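Local coordinates for aromatic-L-amino-acid decarboxylase (Catharanthus roseus, PDB 6EEW) that catalyses the pyridoxal 5'-phosphate-dependent decarboxylation of L-tryptophan to tryptamine and of 5-hydroxy-L-tryptophan to serotonin, working as a homodimer, at the interface of chains A and B. Coordinates in Å, arbitrary orientation; residue numbers count along the deposited sequence, not the author numbering. Chains: chain A/B, Aromatic-L-amino-acid decarboxylase.

Contact 1: the interface of chains A and B. Residues chain A 119, 121, 129, 131-132, 373; chain B 41, 85, 89.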
ATOM      1  N   LEU A 119       4.343  15.710  -5.406  1.00 48.46           N
ATOM      2  CA  LEU A 119       4.935  16.174  -4.153  1.00 44.48           C
ATOM      3  C   LEU A 119       5.817  15.092  -3.539  1.00 48.48           C
ATOM      4  O   LEU A 119       6.897  15.384  -2.997  1.00 42.62           O
ATOM      5  CB  LEU A 119       3.832  16.614  -3.184  1.00 32.84           C
ATOM      6  CG  LEU A 119       3.009  17.850  -3.573  1.00 41.20           C
ATOM      7  CD1 LEU A 119       1.865  18.103  -2.591  1.00 40.27           C
ATOM      8  CD2 LEU A 119       3.898  19.097  -3.645  1.00 30.59           C
ATOM      9  N   SER A 121       5.854  13.295  -0.979  1.00 41.22           N
ATOM     10  CA  SER A 121       6.212  13.394   0.425  1.00 38.00           C
ATOM     11  C   SER A 121       6.006  12.049   1.098  1.00 39.74           C
ATOM     12  O   SER A 121       5.234  11.212   0.637  1.00 48.50           O
ATOM     13  CB  SER A 121       5.379  14.463   1.116  1.00 41.99           C
ATOM     14  OG  SER A 121       4.007  14.137   0.984  1.00 46.24           O
ATOM     15  N   SER A 129       5.807  16.045   7.413  1.00 65.47           N
ATOM     16  CA  SER A 129       5.018  16.840   6.466  1.00 64.25           C
ATOM     17  C   SER A 129       3.677  17.188   7.110  1.00 59.81           C
ATOM     18  O   SER A 129       2.701  16.436   6.993  1.00 44.18           O
ATOM     19  CB  SER A 129       4.836  16.091   5.145  1.00 64.62           C
ATOM     20  OG  SER A 129       4.732  17.005   4.068  1.00 63.37           O
ATOM     21  N   ALA A 131       1.070  19.252   6.661  1.00 39.99           N
ATOM     22  CA  ALA A 131      -0.154  19.338   5.880  1.00 44.14           C
ATOM     23  C   ALA A 131      -0.703  17.958   5.550  1.00 48.21           C
ATOM     24  O   ALA A 131      -1.913  17.725   5.660  1.00 46.51           O
ATOM     25  CB  ALA A 131       0.091  20.148   4.607  1.00 43.52           C
ATOM     26  N   ALA A 132       0.161  17.012   5.183  1.00 44.44           N
ATOM     27  CA  ALA A 132      -0.362  15.701   4.799  1.00 49.32           C
ATOM     28  C   ALA A 132      -1.135  15.062   5.945  1.00 46.55           C
ATOM     29  O   ALA A 132      -2.305  14.685   5.789  1.00 52.33           O
ATOM     30  CB  ALA A 132       0.767  14.785   4.338  1.00 50.73           C
ATOM     31  N   PHE A 373       0.881  10.962   0.271  1.00 45.44           N
ATOM     32  CA  PHE A 373      -0.051  12.018   0.661  1.00 47.02           C
ATOM     33  C   PHE A 373      -1.474  11.592   0.264  1.00 47.57           C
ATOM     34  O   PHE A 373      -2.110  12.135  -0.642  1.00 54.28           O
ATOM     35  CB  PHE A 373       0.380  13.336   0.017  1.00 45.13           C
ATOM     36  CG  PHE A 373      -0.348  14.535   0.535  1.00 44.72           C
ATOM     37  CD1 PHE A 373      -1.485  14.390   1.320  1.00 48.36           C
ATOM     38  CD2 PHE A 373       0.092  15.810   0.229  1.00 48.71           C
ATOM     39  CE1 PHE A 373      -2.164  15.487   1.789  1.00 48.04           C
ATOM     40  CE2 PHE A 373      -0.577  16.922   0.688  1.00 45.42           C
ATOM     41  CZ  PHE A 373      -1.709  16.768   1.464  1.00 48.23           C
TER
ATOM     42  N   TYR B  41       5.732  23.912  -9.671  1.00 50.36           N
ATOM     43  CA  TYR B  41       6.247  23.569  -8.352  1.00 51.69           C
ATOM     44  C   TYR B  41       7.677  23.051  -8.424  1.00 59.90           C
ATOM     45  O   TYR B  41       8.504  23.383  -7.569  1.00 57.51           O
ATOM     46  CB  TYR B  41       5.342  22.554  -7.672  1.00 48.19           C
ATOM     47  CG  TYR B  41       5.955  21.921  -6.442  1.00 45.25           C
ATOM     48  CD1 TYR B  41       6.000  22.602  -5.230  1.00 47.28           C
ATOM     49  CD2 TYR B  41       6.411  20.618  -6.472  1.00 41.31           C
ATOM     50  CE1 TYR B  41       6.540  22.024  -4.096  1.00 43.07           C
ATOM     51  CE2 TYR B  41       6.944  20.022  -5.342  1.00 37.24           C
ATOM     52  CZ  TYR B  41       6.998  20.735  -4.153  1.00 34.33           C
ATOM     53  OH  TYR B  41       7.534  20.151  -3.027  1.00 33.83           O
ATOM     54  N   ILE B  85      -1.864  24.287   2.008  1.00 41.30           N
ATOM     55  CA  ILE B  85      -1.336  22.927   1.945  1.00 41.37           C
ATOM     56  C   ILE B  85       0.176  22.959   1.708  1.00 46.91           C
ATOM     57  O   ILE B  85       0.961  22.466   2.531  1.00 40.10           O
ATOM     58  CB  ILE B  85      -2.038  22.113   0.848  1.00 42.29           C
ATOM     59  CG1 ILE B  85      -3.555  22.135   1.065  1.00 50.15           C
ATOM     60  CG2 ILE B  85      -1.601  20.665   0.909  1.00 34.85           C
ATOM     61  CD1 ILE B  85      -4.010  21.548   2.385  1.00 47.76           C
ATOM     62  N   MET B  89       3.793  21.909   3.832  1.00 52.61           N
ATOM     63  CA  MET B  89       4.514  20.722   3.397  1.00 52.43           C
ATOM     64  C   MET B  89       5.993  20.790   3.760  1.00 48.63           C
ATOM     65  O   MET B  89       6.605  21.865   3.781  1.00 45.19           O
ATOM     66  CB  MET B  89       4.381  20.555   1.883  1.00 49.99           C
ATOM     67  CG  MET B  89       2.974  20.321   1.407  1.00 50.12           C
ATOM     68  SD  MET B  89       2.504  18.629   1.742  1.00 61.73           S
ATOM     69  CE  MET B  89       3.660  17.765   0.673  1.00 70.95           C
TER
HETATM   70  O   HOH W   1       8.306  17.825  -2.078  1.00 44.29           O
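B:Met89 pushes its thioether into chain A among A:Leu119, A:Ser121, A:Ser129, A:Ala131 and A:Phe373, and this mostly apolar packing dominates the patch. The chain is bent at chi2 (-77°) and again at chi3 (-65°), which curls the terminal methyl CE back between the two serines and A:Leu119. CE lies 3.7 Å from CD1 of A:Leu119, whose side chain crosses the methionine at about a right angle. The sulfur SD rests 3.6 Å from the hydroxyl OG of A:Ser129 and 3.7 Å from ring carbon CE2 of A:Phe373. B:Ile85 meets that same phenyl ring at its rim, with methyl CG2 in the ring plane and 3.9 Å from CE2. Within chain A, CA of A:Ala132 covers one face of the ring. The other branch of A:Leu119 makes a CH-pi contact: CD2 sits over the face of the B:Tyr41 phenol, displaced toward the rim, 3.5 Å from CZ. Polar contact runs through water 1, which lies in the phenol plane, 2.6 Å from OH of B:Tyr41 and 3.0 Å from the backbone O of A:Leu119. The leucine is thus engaged at both its side chain and its carbonyl. In the fold, the patch joins the end of helix 107-119, the start of helix 130-146 and the loop residue A:Phe373 of chain A to helices 24-44 and 74-85 of chain B and the loop residue B:Met89.

Contact 2: the interface of chains A and B. Residues chain A 34, 37, 81, 85; chain B 115, 373, 379-380.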
ATOM      1  N   MET A  34       1.226  12.655 -22.074  1.00 52.95           N
ATOM      2  CA  MET A  34       0.537  11.534 -21.442  1.00 57.38           C
ATOM      3  C   MET A  34      -0.907  11.879 -21.090  1.00 60.95           C
ATOM      4  O   MET A  34      -1.777  11.000 -21.102  1.00 54.74           O
ATOM      5  CB  MET A  34       1.270  11.090 -20.182  1.00 51.44           C
ATOM      6  CG  MET A  34       0.641   9.863 -19.525  1.00 51.69           C
ATOM      7  SD  MET A  34       0.753   8.398 -20.591  1.00 59.50           S
ATOM      8  CE  MET A  34       2.457   7.910 -20.346  1.00 58.28           C
ATOM      9  N   PHE A  37      -2.830  11.374 -24.155  1.00 62.45           N
ATOM     10  CA  PHE A  37      -2.998   9.948 -24.417  1.00 58.47           C
ATOM     11  C   PHE A  37      -4.063   9.338 -23.514  1.00 59.31           C
ATOM     12  O   PHE A  37      -4.881   8.528 -23.961  1.00 63.00           O
ATOM     13  CB  PHE A  37      -1.667   9.223 -24.230  1.00 53.07           C
ATOM     14  CG  PHE A  37      -1.745   7.742 -24.474  1.00 49.82           C
ATOM     15  CD1 PHE A  37      -1.747   7.239 -25.770  1.00 49.29           C
ATOM     16  CD2 PHE A  37      -1.819   6.857 -23.410  1.00 46.37           C
ATOM     17  CE1 PHE A  37      -1.822   5.873 -26.001  1.00 52.00           C
ATOM     18  CE2 PHE A  37      -1.898   5.491 -23.630  1.00 50.01           C
ATOM     19  CZ  PHE A  37      -1.896   4.995 -24.929  1.00 49.00           C
ATOM     20  N   ILE A  81       3.102   0.472 -25.840  1.00 69.70           N
ATOM     21  CA  ILE A  81       1.978   0.494 -24.920  1.00 64.89           C
ATOM     22  C   ILE A  81       0.674   0.363 -25.690  1.00 68.09           C
ATOM     23  O   ILE A  81      -0.265  -0.310 -25.243  1.00 65.17           O
ATOM     24  CB  ILE A  81       2.026   1.775 -24.075  1.00 61.36           C
ATOM     25  CG1 ILE A  81       3.225   1.701 -23.134  1.00 56.80           C
ATOM     26  CG2 ILE A  81       0.720   1.938 -23.299  1.00 59.93           C
ATOM     27  CD1 ILE A  81       3.401   2.896 -22.269  1.00 57.97           C
ATOM     28  N   ILE A  85       0.579  -3.630 -24.585  1.00 67.06           N
ATOM     29  CA  ILE A  85       0.053  -3.556 -23.223  1.00 63.62           C
ATOM     30  C   ILE A  85      -1.465  -3.408 -23.229  1.00 62.06           C
ATOM     31  O   ILE A  85      -2.185  -4.282 -22.734  1.00 62.48           O
ATOM     32  CB  ILE A  85       0.690  -2.406 -22.425  1.00 58.92           C
ATOM     33  CG1 ILE A  85       2.212  -2.561 -22.357  1.00 59.61           C
ATOM     34  CG2 ILE A  85       0.095  -2.371 -21.020  1.00 55.15           C
ATOM     35  CD1 ILE A  85       2.670  -3.825 -21.676  1.00 52.33           C
TER
ATOM     36  N   LEU B 115      -0.315   6.944 -16.120  1.00 52.61           N
ATOM     37  CA  LEU B 115      -1.023   5.979 -16.954  1.00 50.35           C
ATOM     38  C   LEU B 115      -1.563   4.818 -16.131  1.00 52.85           C
ATOM     39  O   LEU B 115      -2.716   4.400 -16.322  1.00 52.18           O
ATOM     40  CB  LEU B 115      -0.113   5.473 -18.063  1.00 42.57           C
ATOM     41  CG  LEU B 115      -0.732   4.508 -19.071  1.00 46.59           C
ATOM     42  CD1 LEU B 115      -2.003   5.078 -19.693  1.00 46.25           C
ATOM     43  CD2 LEU B 115       0.294   4.161 -20.140  1.00 44.90           C
ATOM     44  N   PHE B 373      -1.405  -1.433 -11.293  1.00 56.81           N
ATOM     45  CA  PHE B 373      -0.492  -1.861 -12.348  1.00 59.68           C
ATOM     46  C   PHE B 373       0.914  -1.396 -11.959  1.00 63.65           C
ATOM     47  O   PHE B 373       1.459  -0.420 -12.481  1.00 72.99           O
ATOM     48  CB  PHE B 373      -0.959  -1.299 -13.688  1.00 51.69           C
ATOM     49  CG  PHE B 373      -0.257  -1.883 -14.889  1.00 59.69           C
ATOM     50  CD1 PHE B 373       0.893  -2.658 -14.748  1.00 59.14           C
ATOM     51  CD2 PHE B 373      -0.747  -1.652 -16.167  1.00 59.54           C
ATOM     52  CE1 PHE B 373       1.545  -3.189 -15.856  1.00 56.69           C
ATOM     53  CE2 PHE B 373      -0.107  -2.179 -17.277  1.00 60.52           C
ATOM     54  CZ  PHE B 373       1.046  -2.953 -17.121  1.00 59.63           C
ATOM     55  N   TRP B 379       9.064  -0.524 -15.703  1.00 53.03           N
ATOM     56  CA  TRP B 379       9.337  -0.733 -17.119  1.00 53.34           C
ATOM     57  C   TRP B 379       9.693   0.580 -17.805  1.00 56.85           C
ATOM     58  O   TRP B 379      10.658   0.654 -18.574  1.00 58.84           O
ATOM     59  CB  TRP B 379       8.111  -1.371 -17.764  1.00 57.71           C
ATOM     60  CG  TRP B 379       8.284  -1.870 -19.147  1.00 56.44           C
ATOM     61  CD1 TRP B 379       9.234  -2.724 -19.592  1.00 52.86           C
ATOM     62  CD2 TRP B 379       7.425  -1.597 -20.261  1.00 61.46           C
ATOM     63  NE1 TRP B 379       9.043  -2.988 -20.933  1.00 57.56           N
ATOM     64  CE2 TRP B 379       7.936  -2.304 -21.364  1.00 61.28           C
ATOM     65  CE3 TRP B 379       6.276  -0.817 -20.434  1.00 61.52           C
ATOM     66  CZ2 TRP B 379       7.340  -2.255 -22.625  1.00 61.98           C
ATOM     67  CZ3 TRP B 379       5.687  -0.766 -21.691  1.00 62.03           C
ATOM     68  CH2 TRP B 379       6.221  -1.481 -22.767  1.00 62.48           C
ATOM     69  N   LEU B 380       8.909   1.631 -17.546  1.00 51.84           N
ATOM     70  CA  LEU B 380       9.171   2.910 -18.203  1.00 53.97           C
ATOM     71  C   LEU B 380      10.512   3.493 -17.776  1.00 51.31           C
ATOM     72  O   LEU B 380      11.244   4.032 -18.606  1.00 50.08           O
ATOM     73  CB  LEU B 380       8.035   3.892 -17.916  1.00 53.36           C
ATOM     74  CG  LEU B 380       6.964   4.015 -18.999  1.00 50.87           C
ATOM     75  CD1 LEU B 380       6.433   2.657 -19.383  1.00 52.76           C
ATOM     76  CD2 LEU B 380       5.831   4.854 -18.463  1.00 46.13           C
TER
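This is an apolar, mainly helical part of the homodimer interface, where A:Ile81, A:Ile85, A:Met34 and A:Phe37 from helices 24-44 and 74-85 pack on B:Leu115, B:Trp379 and the loop residue B:Phe373 and help hold the subunits together. B:Leu115 divides its two methyls between the two helices of chain A. CD1 comes in at the edge of the A:Phe37 ring, in its plane, 4.0 Å from CE2. CD2 meets A:Ile81 tip to tip, 3.9 Å from the branch methyl CG2. Behind them, CB of B:Leu115 touches SD of A:Met34, whose side chain crosses the leucine at about a right angle. The indole of B:Trp379 offers its six-membered ring: CZ3 lies 3.8 Å from CG1 of A:Ile81 and 4.0 Å from CG1 of A:Ile85. With chi1 at -170°, the tryptophan carries CG trans to its own amide nitrogen and extends the indole toward the isoleucines. A:Ile85 also spreads its branches, for while CG1 faces the indole, CG2 turns to the B:Phe373 ring, as its two-fold mate does. By interlocking branched aliphatic and aromatic side chains, the patch ties the N-terminal helices of one subunit to helices 107-119 and 375-409 of the other and so supports the dimer.

Contact 3: the interface of chains A and B. Residues chain A 134-135, 138; chain B 59-60, 63-64.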
ATOM      1  N   GLU A 134      -2.306  16.447   8.826  1.00 40.46           N
ATOM      2  CA  GLU A 134      -3.427  17.230   9.317  1.00 38.00           C
ATOM      3  C   GLU A 134      -4.620  17.136   8.372  1.00 42.21           C
ATOM      4  O   GLU A 134      -5.759  16.931   8.818  1.00 41.63           O
ATOM      5  CB  GLU A 134      -2.996  18.680   9.531  1.00 40.63           C
ATOM      6  CG  GLU A 134      -1.945  18.828  10.620  1.00 46.46           C
ATOM      7  CD  GLU A 134      -2.073  20.153  11.357  1.00 47.63           C
ATOM      8  OE1 GLU A 134      -3.094  20.841  11.154  1.00 46.77           O
ATOM      9  OE2 GLU A 134      -1.173  20.503  12.150  1.00 40.49           O
ATOM     10  N   LEU A 135      -4.382  17.259   7.065  1.00 46.18           N
ATOM     11  CA  LEU A 135      -5.473  17.126   6.115  1.00 46.33           C
ATOM     12  C   LEU A 135      -6.063  15.731   6.171  1.00 51.28           C
ATOM     13  O   LEU A 135      -7.261  15.564   5.946  1.00 46.10           O
ATOM     14  CB  LEU A 135      -5.001  17.438   4.692  1.00 37.07           C
ATOM     15  CG  LEU A 135      -6.121  17.344   3.637  1.00 45.04           C
ATOM     16  CD1 LEU A 135      -7.182  18.447   3.829  1.00 51.37           C
ATOM     17  CD2 LEU A 135      -5.583  17.392   2.216  1.00 44.94           C
ATOM     18  N   ILE A 138      -8.473  15.764   9.076  1.00 44.46           N
ATOM     19  CA  ILE A 138      -9.664  16.548   8.747  1.00 43.52           C
ATOM     20  C   ILE A 138     -10.568  15.775   7.790  1.00 45.33           C
ATOM     21  O   ILE A 138     -11.794  15.741   7.959  1.00 44.88           O
ATOM     22  CB  ILE A 138      -9.268  17.910   8.156  1.00 42.67           C
ATOM     23  CG1 ILE A 138      -8.532  18.761   9.187  1.00 43.47           C
ATOM     24  CG2 ILE A 138     -10.481  18.645   7.726  1.00 35.63           C
ATOM     25  CD1 ILE A 138      -7.845  19.965   8.567  1.00 44.93           C
TER
ATOM     26  N   LEU B  59      -3.913  23.617  10.384  1.00 46.66           N
ATOM     27  CA  LEU B  59      -4.791  23.428   9.242  1.00 45.15           C
ATOM     28  C   LEU B  59      -6.243  23.295   9.661  1.00 55.42           C
ATOM     29  O   LEU B  59      -7.137  23.570   8.851  1.00 54.69           O
ATOM     30  CB  LEU B  59      -4.381  22.180   8.453  1.00 39.02           C
ATOM     31  CG  LEU B  59      -5.043  22.131   7.071  1.00 45.23           C
ATOM     32  CD1 LEU B  59      -4.652  23.353   6.240  1.00 48.82           C
ATOM     33  CD2 LEU B  59      -4.711  20.850   6.344  1.00 41.12           C
ATOM     34  N   ARG B  60      -6.489  22.878  10.907  1.00 61.83           N
ATOM     35  CA  ARG B  60      -7.853  22.794  11.415  1.00 66.15           C
ATOM     36  C   ARG B  60      -8.501  24.170  11.488  1.00 65.55           C
ATOM     37  O   ARG B  60      -9.724  24.292  11.350  1.00 63.37           O
ATOM     38  CB  ARG B  60      -7.844  22.117  12.789  1.00 68.49           C
ATOM     39  CG  ARG B  60      -9.179  21.562  13.228  1.00 76.91           C
ATOM     40  CD  ARG B  60      -9.021  20.546  14.354  1.00 85.89           C
ATOM     41  NE  ARG B  60      -8.491  19.259  13.886  1.00 92.70           N
ATOM     42  CZ  ARG B  60      -9.238  18.195  13.587  1.00 90.96           C
ATOM     43  NH1 ARG B  60     -10.560  18.250  13.697  1.00 92.43           N
ATOM     44  NH2 ARG B  60      -8.668  17.072  13.175  1.00 83.87           N
ATOM     45  N   ILE B  63      -9.549  25.054   7.436  1.00 55.61           N
ATOM     46  CA  ILE B  63     -10.463  24.255   6.632  1.00 53.90           C
ATOM     47  C   ILE B  63     -11.768  24.118   7.404  1.00 54.10           C
ATOM     48  O   ILE B  63     -11.741  23.913   8.628  1.00 55.23           O
ATOM     49  CB  ILE B  63      -9.877  22.871   6.322  1.00 50.57           C
ATOM     50  CG1 ILE B  63      -8.572  22.995   5.534  1.00 51.31           C
ATOM     51  CG2 ILE B  63     -10.890  22.012   5.581  1.00 40.06           C
ATOM     52  CD1 ILE B  63      -8.079  21.679   5.036  1.00 45.94           C
ATOM     53  N   PRO B  64     -12.925  24.206   6.744  1.00 48.66           N
ATOM     54  CA  PRO B  64     -14.194  24.022   7.464  1.00 46.58           C
ATOM     55  C   PRO B  64     -14.274  22.654   8.134  1.00 50.00           C
ATOM     56  O   PRO B  64     -13.622  21.686   7.727  1.00 52.96           O
ATOM     57  CB  PRO B  64     -15.253  24.181   6.364  1.00 39.48           C
ATOM     58  CG  PRO B  64     -14.574  25.077   5.339  1.00 42.27           C
ATOM     59  CD  PRO B  64     -13.129  24.637   5.345  1.00 41.46           C
TER
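The carboxylate oxygen OE1 of A:Glu134 accepts a hydrogen bond from the backbone N of B:Leu59, 3.0 Å away, with an angle of 153° at the hydrogen. The donor comes from the syn side of the carboxylate but 30° out of its plane. This links a side chain of helix 130-146 to the short 3-10 helix 58-61 of the other subunit in the homodimer interface. The amide lies at the start of that short helix, which may slightly favour the carboxylate if it is ionised. Beside the bond, B:Leu59 lies against the same helix: methyl CD2 touches CB of A:Leu135 at 3.8 Å. Its CG meets CD1 of A:Ile138 at 3.8 Å, the two side chains crossing at about a right angle. A:Ile138 is heavily buried by chain B. Its CG1 stands anti to the carbonyl carbon (chi1 -65°) and, with the chain extended beyond CG1, aims CD1 between B:Leu59 and B:Ile63. B:Ile63 closes the apolar side, its CD1 reaching both A:Leu135 and A:Ile138. CG1 of A:Ile138 also lies above one face of the B:Arg60 guanidinium, toward its rim, but that arginine is poorly ordered. The tightest apolar approach here joins two methyls, CD1 of A:Leu135 and CD1 of B:Ile63, at 3.6 Å.

Contact 4: the interface of chains A and B. Residues chain A 179-180, 340-341, 343-344, 349; chain B 211-212.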
ATOM      1  N   ARG A 179      -6.118  -9.029  18.923  1.00 54.80           N
ATOM      2  CA  ARG A 179      -5.220 -10.081  19.398  1.00 58.33           C
ATOM      3  C   ARG A 179      -4.337  -9.581  20.528  1.00 57.35           C
ATOM      4  O   ARG A 179      -4.160 -10.261  21.541  1.00 58.71           O
ATOM      5  CB  ARG A 179      -4.358 -10.604  18.244  1.00 52.54           C
ATOM      6  CG  ARG A 179      -3.388 -11.747  18.632  1.00 56.85           C
ATOM      7  CD  ARG A 179      -2.249 -11.888  17.596  1.00 55.03           C
ATOM      8  NE  ARG A 179      -1.281 -10.800  17.731  1.00 48.67           N
ATOM      9  CZ  ARG A 179      -0.385 -10.464  16.809  1.00 43.56           C
ATOM     10  NH1 ARG A 179      -0.324 -11.121  15.656  1.00 41.25           N
ATOM     11  NH2 ARG A 179       0.434  -9.446  17.031  1.00 43.17           N
ATOM     12  N   GLU A 180      -3.768  -8.391  20.368  1.00 56.70           N
ATOM     13  CA  GLU A 180      -2.838  -7.891  21.370  1.00 55.37           C
ATOM     14  C   GLU A 180      -3.570  -7.488  22.643  1.00 55.11           C
ATOM     15  O   GLU A 180      -3.033  -7.643  23.740  1.00 48.57           O
ATOM     16  CB  GLU A 180      -2.011  -6.734  20.816  1.00 53.35           C
ATOM     17  CG  GLU A 180      -0.850  -7.158  19.909  1.00 57.38           C
ATOM     18  CD  GLU A 180       0.133  -8.148  20.554  1.00 61.85           C
ATOM     19  OE1 GLU A 180       0.450  -8.014  21.763  1.00 61.26           O
ATOM     20  OE2 GLU A 180       0.585  -9.076  19.842  1.00 60.09           O
ATOM     21  N   ARG A 340      -1.214   0.625  20.540  1.00 46.24           N
ATOM     22  CA  ARG A 340      -0.501  -0.368  21.332  1.00 52.91           C
ATOM     23  C   ARG A 340      -0.170  -1.574  20.478  1.00 51.16           C
ATOM     24  O   ARG A 340       0.944  -2.114  20.541  1.00 43.22           O
ATOM     25  CB  ARG A 340      -1.339  -0.788  22.538  1.00 63.50           C
ATOM     26  CG  ARG A 340      -1.487   0.307  23.555  1.00 67.74           C
ATOM     27  CD  ARG A 340      -2.227  -0.155  24.778  1.00 64.78           C
ATOM     28  NE  ARG A 340      -1.461  -1.087  25.592  1.00 57.81           N
ATOM     29  CZ  ARG A 340      -0.518  -0.697  26.439  1.00 57.73           C
ATOM     30  NH1 ARG A 340      -0.218   0.591  26.535  1.00 59.30           N
ATOM     31  NH2 ARG A 340       0.131  -1.585  27.178  1.00 51.79           N
ATOM     32  N   ALA A 341      -1.129  -2.002  19.652  1.00 47.14           N
ATOM     33  CA  ALA A 341      -0.918  -3.214  18.872  1.00 53.74           C
ATOM     34  C   ALA A 341       0.237  -3.058  17.890  1.00 53.82           C
ATOM     35  O   ALA A 341       0.998  -4.006  17.669  1.00 49.39           O
ATOM     36  CB  ALA A 341      -2.198  -3.579  18.125  1.00 52.93           C
ATOM     37  N   THR A 343       3.099  -1.296  17.775  1.00 56.21           N
ATOM     38  CA  THR A 343       4.416  -0.808  18.159  1.00 51.65           C
ATOM     39  C   THR A 343       5.026  -1.761  19.167  1.00 47.67           C
ATOM     40  O   THR A 343       4.327  -2.542  19.816  1.00 37.16           O
ATOM     41  CB  THR A 343       4.360   0.599  18.760  1.00 57.43           C
ATOM     42  OG1 THR A 343       5.692   1.051  19.029  1.00 58.56           O
ATOM     43  CG2 THR A 343       3.595   0.577  20.064  1.00 55.63           C
ATOM     44  N   THR A 344       6.356  -1.740  19.244  1.00 49.14           N
ATOM     45  CA  THR A 344       7.065  -2.459  20.289  1.00 52.58           C
ATOM     46  C   THR A 344       7.644  -1.512  21.334  1.00 60.49           C
ATOM     47  O   THR A 344       8.244  -1.976  22.309  1.00 64.99           O
ATOM     48  CB  THR A 344       8.168  -3.351  19.698  1.00 59.74           C
ATOM     49  OG1 THR A 344       8.943  -2.622  18.734  1.00 66.43           O
ATOM     50  CG2 THR A 344       7.568  -4.586  19.040  1.00 54.84           C
ATOM     51  N   LEU A 349       4.265   1.785  25.608  1.00 76.21           N
ATOM     52  CA  LEU A 349       3.436   0.729  26.171  1.00 72.31           C
ATOM     53  C   LEU A 349       3.349   0.824  27.686  1.00 75.27           C
ATOM     54  O   LEU A 349       2.380   0.335  28.275  1.00 74.87           O
ATOM     55  CB  LEU A 349       3.967  -0.644  25.749  1.00 63.89           C
ATOM     56  CG  LEU A 349       3.906  -0.931  24.245  1.00 59.12           C
ATOM     57  CD1 LEU A 349       4.251  -2.380  23.964  1.00 58.08           C
ATOM     58  CD2 LEU A 349       2.527  -0.591  23.677  1.00 55.94           C
TER
ATOM     59  N   LYS B 211       6.330  -8.530  15.706  1.00 53.09           N
ATOM     60  CA  LYS B 211       5.171  -8.506  16.580  1.00 54.77           C
ATOM     61  C   LYS B 211       3.871  -8.652  15.786  1.00 52.67           C
ATOM     62  O   LYS B 211       2.954  -9.363  16.208  1.00 49.67           O
ATOM     63  CB  LYS B 211       5.185  -7.211  17.392  1.00 56.81           C
ATOM     64  CG  LYS B 211       3.977  -7.034  18.306  1.00 52.59           C
ATOM     65  CD  LYS B 211       4.020  -5.695  19.024  1.00 48.34           C
ATOM     66  CE  LYS B 211       2.887  -5.608  20.021  1.00 49.23           C
ATOM     67  NZ  LYS B 211       2.927  -4.356  20.816  1.00 53.66           N
ATOM     68  N   LEU B 212       3.770  -7.989  14.632  1.00 48.13           N
ATOM     69  CA  LEU B 212       2.566  -8.144  13.822  1.00 44.24           C
ATOM     70  C   LEU B 212       2.316  -9.606  13.500  1.00 48.71           C
ATOM     71  O   LEU B 212       1.160 -10.039  13.418  1.00 46.56           O
ATOM     72  CB  LEU B 212       2.689  -7.366  12.521  1.00 42.84           C
ATOM     73  CG  LEU B 212       2.859  -5.854  12.543  1.00 42.57           C
ATOM     74  CD1 LEU B 212       2.735  -5.363  11.129  1.00 56.71           C
ATOM     75  CD2 LEU B 212       1.851  -5.168  13.444  1.00 42.69           C
TER
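This polar part of the homodimer interface docks the end of helix 206-212 of chain B onto chain A: B:Lys211 is inserted among A:Arg340, A:Thr343 and A:Thr344, while A:Arg179 grips the backbone beside it. The lysine chain is fully extended, every torsion near 180° (chi1 177°), and so carries its terminal amino group NZ deep into the partner. There NZ donates to two backbone carbonyls, O of A:Thr343 at 2.5 Å, almost in line with its C=O, and O of A:Arg340 at 3.0 Å. The aliphatic stem slides antiparallel past A:Thr344, whose methyl CG2 lies 3.7 Å from CD. A:Glu180 crosses the far end of the stem with its carboxylate carbon CD packed on CE, and though OE1 stays 4.5 Å from NZ it probably favours a charged lysine. The guanidinium of A:Arg179 spans two successive carbonyls: NH1 donates to O of B:Leu212 at 2.9 Å, from above that carbonyl's plane, and NH2 to O of B:Lys211 at 2.7 Å. A salt bridge within chain A steadies this arginine, NH2 meeting the anti lone pair of OE2 of A:Glu180. In the second shell, A:Arg340 grasps its own chain end-on, with NH1 and NH2 both donating to O of A:Leu349, at 3.1 Å from NH1.

Contact 1 and contact 3 are neighbours, their C-alpha centres about 13 Å apart, and both use helix 130-146 of chain A. Contact 2 lies about 26 Å from contact 1 and draws on the same elements with the chains exchanged: helices 24-44, 74-85 and 107-119, with Ile85 and Phe373 recurring in both. The two-fold axis therefore brings related surfaces into use twice. Contact 4, about 29 Å from contacts 1 and 3 and 40 Å from contact 2, shares none of these elements. A largely apolar region formed by contacts 1 to 3 and a separate polar anchor at contact 4 thus probably fasten the homodimer.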